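Local coordinates for thermospermine synthase (Medicago truncatula, PDB 6BQ6), which probably makes thermospermine by transferring an aminopropyl group from decarboxylated S-adenosylmethionine to spermidine, releasing methylthioadenosine, at residues 241-253 and 289-301. Residues are numbered along the deposited sequence; the frame is centred on the assembly and turned at random.
Sequences FKYVVPYSAHIPS and YLDGKTFVSSSTL
Strand 243-251, an outermost strand, within this chain, of the Rossmann-type mixed sheet of this aminopropyltransferase, offers its outer edge to the end of helix 292-298, where Tyr247 and Ser248 meet Phe295 and Ser298. Strand and helix run nearly across one another, so contact gathers around a few residues. On this edge, where no further strand of the chain pairs, Ser248 N donates to Ser298 O at 3.0 Å; the donor stands above the carbonyl plane. Tyr247 CA brings its hydrogen to the same oxygen, 3.3 Å from Ser298 O. Small serine suits this crossing: Ser298 OG lies 3.0 Å from Ser248 O and close to Thr294 O, two acceptors competing for one proton. Alongside, a water donates to both Pro246 O and Ser299 O, bridging the two backbones.

The aromatic pair is edge-to-face. With CG between backbone N and carbonyl carbon (chi1 66°), Tyr247 presents a ring face over whose centre Phe295 CE1 sits, the planes at 71°. Phe295 CG lies anti to the backbone N (chi1 180°), which carries the ring out from the helix to this face, while Tyr247 OH bonds to Cys90 O. Were Tyr247 an alanine, the Phe295 edge would probably lose its facing ring and Cys90 O this hydroxyl. Apolar contacts flank the pair: Leu301 CD1 lies 3.8 Å from Pro246 CG, and Ala249 CB, small enough to admit a ring, packs 4.1 Å from Tyr289 CZ.

Within the fold, strand 256-264 pairs with the other edge of strand 243-251, helix 230-238 packs on Pro246, and Pro94 of helix 84-98 touches both Tyr247 and Phe295. The helix also meets a second subunit, Ser297 hydrogen-bonding with Ser297 of that subunit and Asp291 forming a salt bridge to its Arg306.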
ATOM      1  N   PHE B 241      42.440  11.556   2.493  1.00 25.03           N
ATOM      2  CA  PHE B 241      42.800  12.088   3.798  1.00 24.46           C
ATOM      3  C   PHE B 241      43.428  11.015   4.664  1.00 25.30           C
ATOM      4  O   PHE B 241      43.094   9.824   4.532  1.00 25.27           O
ATOM      5  CB  PHE B 241      41.516  12.548   4.537  1.00 23.88           C
ATOM      6  CG  PHE B 241      40.860  13.754   3.935  1.00 24.35           C
ATOM      7  CD1 PHE B 241      41.276  15.024   4.291  1.00 25.55           C
ATOM      8  CD2 PHE B 241      39.836  13.623   3.023  1.00 24.26           C
ATOM      9  CE1 PHE B 241      40.679  16.143   3.731  1.00 26.56           C
ATOM     10  CE2 PHE B 241      39.231  14.717   2.480  1.00 25.18           C
ATOM     11  CZ  PHE B 241      39.644  15.991   2.833  1.00 25.21           C
ATOM     12  N   LYS B 242      44.295  11.433   5.590  1.00 25.80           N
ATOM     13  CA  LYS B 242      44.994  10.501   6.460  1.00 27.61           C
ATOM     14  C   LYS B 242      44.129   9.842   7.480  1.00 26.26           C
ATOM     15  O   LYS B 242      44.234   8.637   7.674  1.00 27.11           O
ATOM     16  CB  LYS B 242      46.141  11.176   7.182  1.00 29.37           C
ATOM     17  CG  LYS B 242      46.954  10.170   7.977  1.00 31.86           C
ATOM     18  CD  LYS B 242      48.358  10.566   8.275  1.00 35.39           C
ATOM     19  CE  LYS B 242      49.046   9.447   9.040  1.00 36.70           C
ATOM     20  NZ  LYS B 242      49.276   8.224   8.209  1.00 38.93           N
ATOM     21  N   TYR B 243      43.266  10.638   8.116  1.00 24.39           N
ATOM     22  CA  TYR B 243      42.425  10.157   9.198  1.00 25.54           C
ATOM     23  C   TYR B 243      40.961  10.194   8.733  1.00 23.71           C
ATOM     24  O   TYR B 243      40.471  11.244   8.308  1.00 24.12           O
ATOM     25  CB  TYR B 243      42.622  11.042  10.405  1.00 25.99           C
ATOM     26  CG  TYR B 243      44.047  11.113  10.863  1.00 27.88           C
ATOM     27  CD1 TYR B 243      44.631  10.063  11.538  1.00 29.21           C
ATOM     28  CD2 TYR B 243      44.814  12.245  10.602  1.00 30.38           C
ATOM     29  CE1 TYR B 243      45.968  10.137  11.944  1.00 31.73           C
ATOM     30  CE2 TYR B 243      46.132  12.325  10.996  1.00 30.29           C
ATOM     31  CZ  TYR B 243      46.701  11.290  11.656  1.00 33.14           C
ATOM     32  OH  TYR B 243      48.044  11.477  12.026  1.00 36.99           O
ATOM     33  N   VAL B 244      40.296   9.031   8.770  1.00 24.30           N
ATOM     34  CA  VAL B 244      38.930   8.936   8.264  1.00 22.90           C
ATOM     35  C   VAL B 244      38.165   8.145   9.273  1.00 22.00           C
ATOM     36  O   VAL B 244      38.586   7.043   9.620  1.00 22.33           O
ATOM     37  CB  VAL B 244      38.883   8.312   6.845  1.00 23.50           C
ATOM     38  CG1 VAL B 244      37.453   8.256   6.320  1.00 23.06           C
ATOM     39  CG2 VAL B 244      39.741   9.115   5.898  1.00 24.02           C
ATOM     40  N   VAL B 245      37.108   8.729   9.818  1.00 20.08           N
ATOM     41  CA  VAL B 245      36.314   8.143  10.912  1.00 20.51           C
ATOM     42  C   VAL B 245      34.857   8.027  10.491  1.00 20.68           C
ATOM     43  O   VAL B 245      34.157   9.006  10.487  1.00 19.16           O
ATOM     44  CB  VAL B 245      36.460   8.969  12.223  1.00 20.61           C
ATOM     45  CG1 VAL B 245      35.573   8.413  13.332  1.00 21.51           C
ATOM     46  CG2 VAL B 245      37.904   9.068  12.702  1.00 22.14           C
ATOM     47  N   PRO B 246      34.400   6.809  10.148  1.00 20.75           N
ATOM     48  CA  PRO B 246      33.013   6.566   9.805  1.00 19.72           C
ATOM     49  C   PRO B 246      32.237   6.332  11.094  1.00 19.08           C
ATOM     50  O   PRO B 246      32.785   5.780  12.076  1.00 19.72           O
ATOM     51  CB  PRO B 246      33.066   5.289   8.956  1.00 20.19           C
ATOM     52  CG  PRO B 246      34.234   4.555   9.489  1.00 21.01           C
ATOM     53  CD  PRO B 246      35.235   5.601   9.934  1.00 21.46           C
ATOM     54  N   TYR B 247      31.009   6.808  11.090  1.00 18.32           N
ATOM     55  CA  TYR B 247      30.147   6.669  12.265  1.00 18.06           C
ATOM     56  C   TYR B 247      28.702   6.655  11.886  1.00 17.68           C
ATOM     57  O   TYR B 247      28.321   7.027  10.765  1.00 17.02           O
ATOM     58  CB  TYR B 247      30.483   7.732  13.306  1.00 18.09           C
ATOM     59  CG  TYR B 247      30.209   9.150  12.923  1.00 17.14           C
ATOM     60  CD1 TYR B 247      31.092   9.847  12.140  1.00 17.71           C
ATOM     61  CD2 TYR B 247      29.124   9.835  13.460  1.00 17.08           C
ATOM     62  CE1 TYR B 247      30.866  11.172  11.826  1.00 17.50           C
ATOM     63  CE2 TYR B 247      28.907  11.178  13.163  1.00 17.34           C
ATOM     64  CZ  TYR B 247      29.786  11.838  12.380  1.00 17.35           C
ATOM     65  OH  TYR B 247      29.570  13.139  11.996  1.00 18.28           O
ATOM     66  N   SER B 248      27.867   6.098  12.753  1.00 17.40           N
ATOM     67  CA  SER B 248      26.474   5.884  12.398  1.00 17.34           C
ATOM     68  C   SER B 248      25.523   5.960  13.576  1.00 17.46           C
ATOM     69  O   SER B 248      25.940   5.861  14.739  1.00 18.35           O
ATOM     70  CB  SER B 248      26.336   4.537  11.673  1.00 18.45           C
ATOM     71  OG  SER B 248      26.650   3.445  12.548  1.00 18.99           O
ATOM     72  N   ALA B 249      24.250   6.114  13.280  1.00 16.91           N
ATOM     73  CA  ALA B 249      23.221   6.215  14.319  1.00 17.49           C
ATOM     74  C   ALA B 249      21.888   5.945  13.713  1.00 18.16           C
ATOM     75  O   ALA B 249      21.639   6.279  12.583  1.00 18.36           O
ATOM     76  CB  ALA B 249      23.247   7.622  14.919  1.00 18.39           C
ATOM     77  N   HIS B 250      21.000   5.361  14.502  1.00 18.52           N
ATOM     78  CA  HIS B 250      19.644   5.132  14.035  1.00 19.14           C
ATOM     79  C   HIS B 250      18.805   6.381  13.961  1.00 19.86           C
ATOM     80  O   HIS B 250      18.784   7.167  14.914  1.00 19.35           O
ATOM     81  CB  HIS B 250      18.976   4.177  15.031  1.00 19.77           C
ATOM     82  CG  HIS B 250      17.596   3.706  14.626  1.00 20.52           C
ATOM     83  ND1 HIS B 250      16.488   3.921  15.402  1.00 20.54           N
ATOM     84  CD2 HIS B 250      17.157   3.066  13.522  1.00 21.33           C
ATOM     85  CE1 HIS B 250      15.416   3.462  14.789  1.00 21.08           C
ATOM     86  NE2 HIS B 250      15.800   2.928  13.642  1.00 20.97           N
ATOM     87  N   ILE B 251      18.062   6.516  12.867  1.00 20.58           N
ATOM     88  CA  ILE B 251      17.099   7.592  12.713  1.00 21.79           C
ATOM     89  C   ILE B 251      15.715   6.944  12.424  1.00 21.39           C
ATOM     90  O   ILE B 251      15.499   6.383  11.387  1.00 22.06           O
ATOM     91  CB  ILE B 251      17.538   8.567  11.641  1.00 23.79           C
ATOM     92  CG1 ILE B 251      18.868   9.238  12.092  1.00 26.15           C
ATOM     93  CG2 ILE B 251      16.498   9.666  11.442  1.00 24.14           C
ATOM     94  CD1 ILE B 251      19.610   9.799  10.952  1.00 29.47           C
ATOM     95  N   PRO B 252      14.825   6.962  13.397  1.00 22.01           N
ATOM     96  CA  PRO B 252      13.605   6.157  13.281  1.00 21.68           C
ATOM     97  C   PRO B 252      12.829   6.442  12.022  1.00 22.74           C
ATOM     98  O   PRO B 252      12.388   5.503  11.370  1.00 22.97           O
ATOM     99  CB  PRO B 252      12.805   6.544  14.537  1.00 22.80           C
ATOM    100  CG  PRO B 252      13.825   6.929  15.511  1.00 23.64           C
ATOM    101  CD  PRO B 252      14.969   7.521  14.751  1.00 22.50           C
ATOM    102  N   SER B 253      12.718   7.708  11.632  1.00 21.81           N
ATOM    103  CA  SER B 253      11.921   8.063  10.462  1.00 23.07           C
ATOM    104  C   SER B 253      12.547   7.597   9.164  1.00 24.13           C
ATOM    105  O   SER B 253      11.858   7.486   8.155  1.00 24.88           O
ATOM    106  CB  SER B 253      11.683   9.563  10.373  1.00 22.52           C
ATOM    107  OG  SER B 253      12.872  10.285  10.287  1.00 22.06           O
ATOM    108  N   TYR B 289      20.753  14.628  21.408  1.00 23.28           N
ATOM    109  CA  TYR B 289      21.139  13.270  21.015  1.00 23.34           C
ATOM    110  C   TYR B 289      22.557  12.955  21.460  1.00 22.27           C
ATOM    111  O   TYR B 289      22.828  11.884  21.971  1.00 22.70           O
ATOM    112  CB  TYR B 289      21.050  13.039  19.496  1.00 22.50           C
ATOM    113  CG  TYR B 289      21.424  11.622  19.157  1.00 23.14           C
ATOM    114  CD1 TYR B 289      20.591  10.577  19.466  1.00 24.14           C
ATOM    115  CD2 TYR B 289      22.646  11.343  18.573  1.00 22.73           C
ATOM    116  CE1 TYR B 289      20.974   9.255  19.178  1.00 24.25           C
ATOM    117  CE2 TYR B 289      23.014  10.073  18.297  1.00 23.99           C
ATOM    118  CZ  TYR B 289      22.228   9.054  18.605  1.00 23.86           C
ATOM    119  OH  TYR B 289      22.679   7.785  18.320  1.00 27.52           O
ATOM    120  N   LEU B 290      23.480  13.864  21.211  1.00 22.42           N
ATOM    121  CA  LEU B 290      24.883  13.542  21.206  1.00 23.30           C
ATOM    122  C   LEU B 290      25.591  14.003  22.502  1.00 24.09           C
ATOM    123  O   LEU B 290      25.553  15.182  22.833  1.00 26.01           O
ATOM    124  CB  LEU B 290      25.494  14.200  19.977  1.00 24.99           C
ATOM    125  CG  LEU B 290      26.842  13.648  19.618  1.00 26.38           C
ATOM    126  CD1 LEU B 290      26.773  12.318  18.876  1.00 26.04           C
ATOM    127  CD2 LEU B 290      27.549  14.678  18.787  1.00 27.61           C
ATOM    128  N   ASP B 291      26.160  13.062  23.255  1.00 22.92           N
ATOM    129  CA  ASP B 291      27.222  13.326  24.214  1.00 22.23           C
ATOM    130  C   ASP B 291      28.452  12.553  23.754  1.00 23.34           C
ATOM    131  O   ASP B 291      28.421  11.872  22.707  1.00 20.66           O
ATOM    132  CB  ASP B 291      26.826  13.060  25.681  1.00 23.55           C
ATOM    133  CG  ASP B 291      26.467  11.634  25.971  1.00 23.84           C
ATOM    134  OD1 ASP B 291      26.656  10.725  25.098  1.00 22.58           O
ATOM    135  OD2 ASP B 291      25.942  11.384  27.096  1.00 24.27           O
ATOM    136  N   GLY B 292      29.549  12.646  24.508  1.00 22.62           N
ATOM    137  CA  GLY B 292      30.771  12.009  24.081  1.00 23.00           C
ATOM    138  C   GLY B 292      30.683  10.517  23.984  1.00 22.66           C
ATOM    139  O   GLY B 292      31.192   9.926  22.986  1.00 22.62           O
ATOM    140  N   LYS B 293      30.027   9.893  24.957  1.00 22.14           N
ATOM    141  CA  LYS B 293      29.854   8.442  24.907  1.00 23.56           C
ATOM    142  C   LYS B 293      29.067   7.997  23.679  1.00 21.81           C
ATOM    143  O   LYS B 293      29.373   6.975  23.041  1.00 21.50           O
ATOM    144  CB  LYS B 293      29.163   7.907  26.167  1.00 25.84           C
ATOM    145  CG  LYS B 293      30.065   7.650  27.367  1.00 29.84           C
ATOM    146  CD  LYS B 293      29.187   6.918  28.392  1.00 32.48           C
ATOM    147  CE  LYS B 293      29.908   6.570  29.667  1.00 36.99           C
ATOM    148  NZ  LYS B 293      29.066   5.608  30.445  1.00 38.99           N
ATOM    149  N   THR B 294      28.077   8.792  23.321  1.00 20.89           N
ATOM    150  CA  THR B 294      27.284   8.517  22.121  1.00 20.44           C
ATOM    151  C   THR B 294      28.148   8.525  20.882  1.00 20.21           C
ATOM    152  O   THR B 294      28.049   7.616  20.032  1.00 19.54           O
ATOM    153  CB  THR B 294      26.093   9.481  21.968  1.00 20.90           C
ATOM    154  OG1 THR B 294      25.289   9.479  23.153  1.00 20.62           O
ATOM    155  CG2 THR B 294      25.185   9.048  20.819  1.00 21.32           C
ATOM    156  N   PHE B 295      29.019   9.536  20.756  1.00 19.95           N
ATOM    157  CA  PHE B 295      29.892   9.569  19.602  1.00 19.71           C
ATOM    158  C   PHE B 295      30.851   8.396  19.552  1.00 20.34           C
ATOM    159  O   PHE B 295      31.058   7.797  18.479  1.00 20.60           O
ATOM    160  CB  PHE B 295      30.660  10.899  19.492  1.00 20.05           C
ATOM    161  CG  PHE B 295      31.541  10.906  18.312  1.00 20.36           C
ATOM    162  CD1 PHE B 295      30.956  10.955  17.062  1.00 19.77           C
ATOM    163  CD2 PHE B 295      32.892  10.651  18.419  1.00 21.27           C
ATOM    164  CE1 PHE B 295      31.712  10.812  15.907  1.00 20.42           C
ATOM    165  CE2 PHE B 295      33.660  10.528  17.262  1.00 21.10           C
ATOM    166  CZ  PHE B 295      33.052  10.612  16.018  1.00 20.92           C
ATOM    167  N   VAL B 296      31.424   8.029  20.689  1.00 21.59           N
ATOM    168  CA  VAL B 296      32.353   6.895  20.722  1.00 23.41           C
ATOM    169  C   VAL B 296      31.625   5.626  20.321  1.00 23.13           C
ATOM    170  O   VAL B 296      32.166   4.870  19.520  1.00 24.39           O
ATOM    171  CB  VAL B 296      33.062   6.769  22.083  1.00 25.32           C
ATOM    172  CG1 VAL B 296      33.717   5.383  22.238  1.00 26.98           C
ATOM    173  CG2 VAL B 296      34.028   7.930  22.221  1.00 26.81           C
ATOM    174  N   SER B 297      30.394   5.455  20.799  1.00 23.03           N
ATOM    175  CA  SER B 297      29.545   4.297  20.425  1.00 23.89           C
ATOM    176  C   SER B 297      29.246   4.315  18.912  1.00 22.97           C
ATOM    177  O   SER B 297      29.445   3.311  18.207  1.00 22.23           O
ATOM    178  CB  SER B 297      28.217   4.338  21.196  1.00 25.37           C
ATOM    179  OG  SER B 297      27.382   3.220  20.779  1.00 27.03           O
ATOM    180  N   SER B 298      28.852   5.484  18.410  1.00 21.82           N
ATOM    181  CA  SER B 298      28.563   5.670  16.974  1.00 21.39           C
ATOM    182  C   SER B 298      29.727   5.341  16.092  1.00 20.28           C
ATOM    183  O   SER B 298      29.532   4.844  14.970  1.00 19.48           O
ATOM    184  CB  SER B 298      28.136   7.106  16.643  1.00 23.62           C
ATOM    185  OG  SER B 298      26.835   7.314  17.206  1.00 29.38           O
ATOM    186  N   SER B 299      30.922   5.665  16.559  1.00 20.59           N
ATOM    187  CA  SER B 299      32.140   5.448  15.779  1.00 21.15           C
ATOM    188  C   SER B 299      32.762   4.052  15.950  1.00 22.73           C
ATOM    189  O   SER B 299      33.804   3.755  15.399  1.00 22.82           O
ATOM    190  CB  SER B 299      33.115   6.591  16.017  1.00 22.71           C
ATOM    191  OG  SER B 299      33.549   6.586  17.327  1.00 24.32           O
ATOM    192  N   THR B 300      32.106   3.202  16.714  1.00 22.17           N
ATOM    193  CA  THR B 300      32.513   1.821  16.848  1.00 24.05           C
ATOM    194  C   THR B 300      31.500   1.056  16.043  1.00 25.19           C
ATOM    195  O   THR B 300      30.395   0.757  16.522  1.00 26.96           O
ATOM    196  CB  THR B 300      32.441   1.350  18.323  1.00 24.36           C
ATOM    197  OG1 THR B 300      33.191   2.237  19.188  1.00 24.99           O
ATOM    198  CG2 THR B 300      32.948  -0.088  18.430  1.00 25.45           C
ATOM    199  N   LEU B 301      31.871   0.684  14.852  1.00 23.72           N
ATOM    200  CA  LEU B 301      30.934   0.016  13.960  1.00 23.11           C
ATOM    201  C   LEU B 301      30.913  -1.467  14.355  1.00 23.04           C
ATOM    202  O   LEU B 301      31.808  -1.931  15.061  1.00 24.39           O
ATOM    203  CB  LEU B 301      31.394   0.177  12.524  1.00 23.89           C
ATOM    204  CG  LEU B 301      31.438   1.673  12.181  1.00 24.82           C
ATOM    205  CD1 LEU B 301      31.929   1.819  10.794  1.00 25.56           C
ATOM    206  CD2 LEU B 301      30.075   2.299  12.373  1.00 25.64           C
TER
HETATM  207  O   HOH W   1      34.857   4.497  13.099  1.00 23.20           O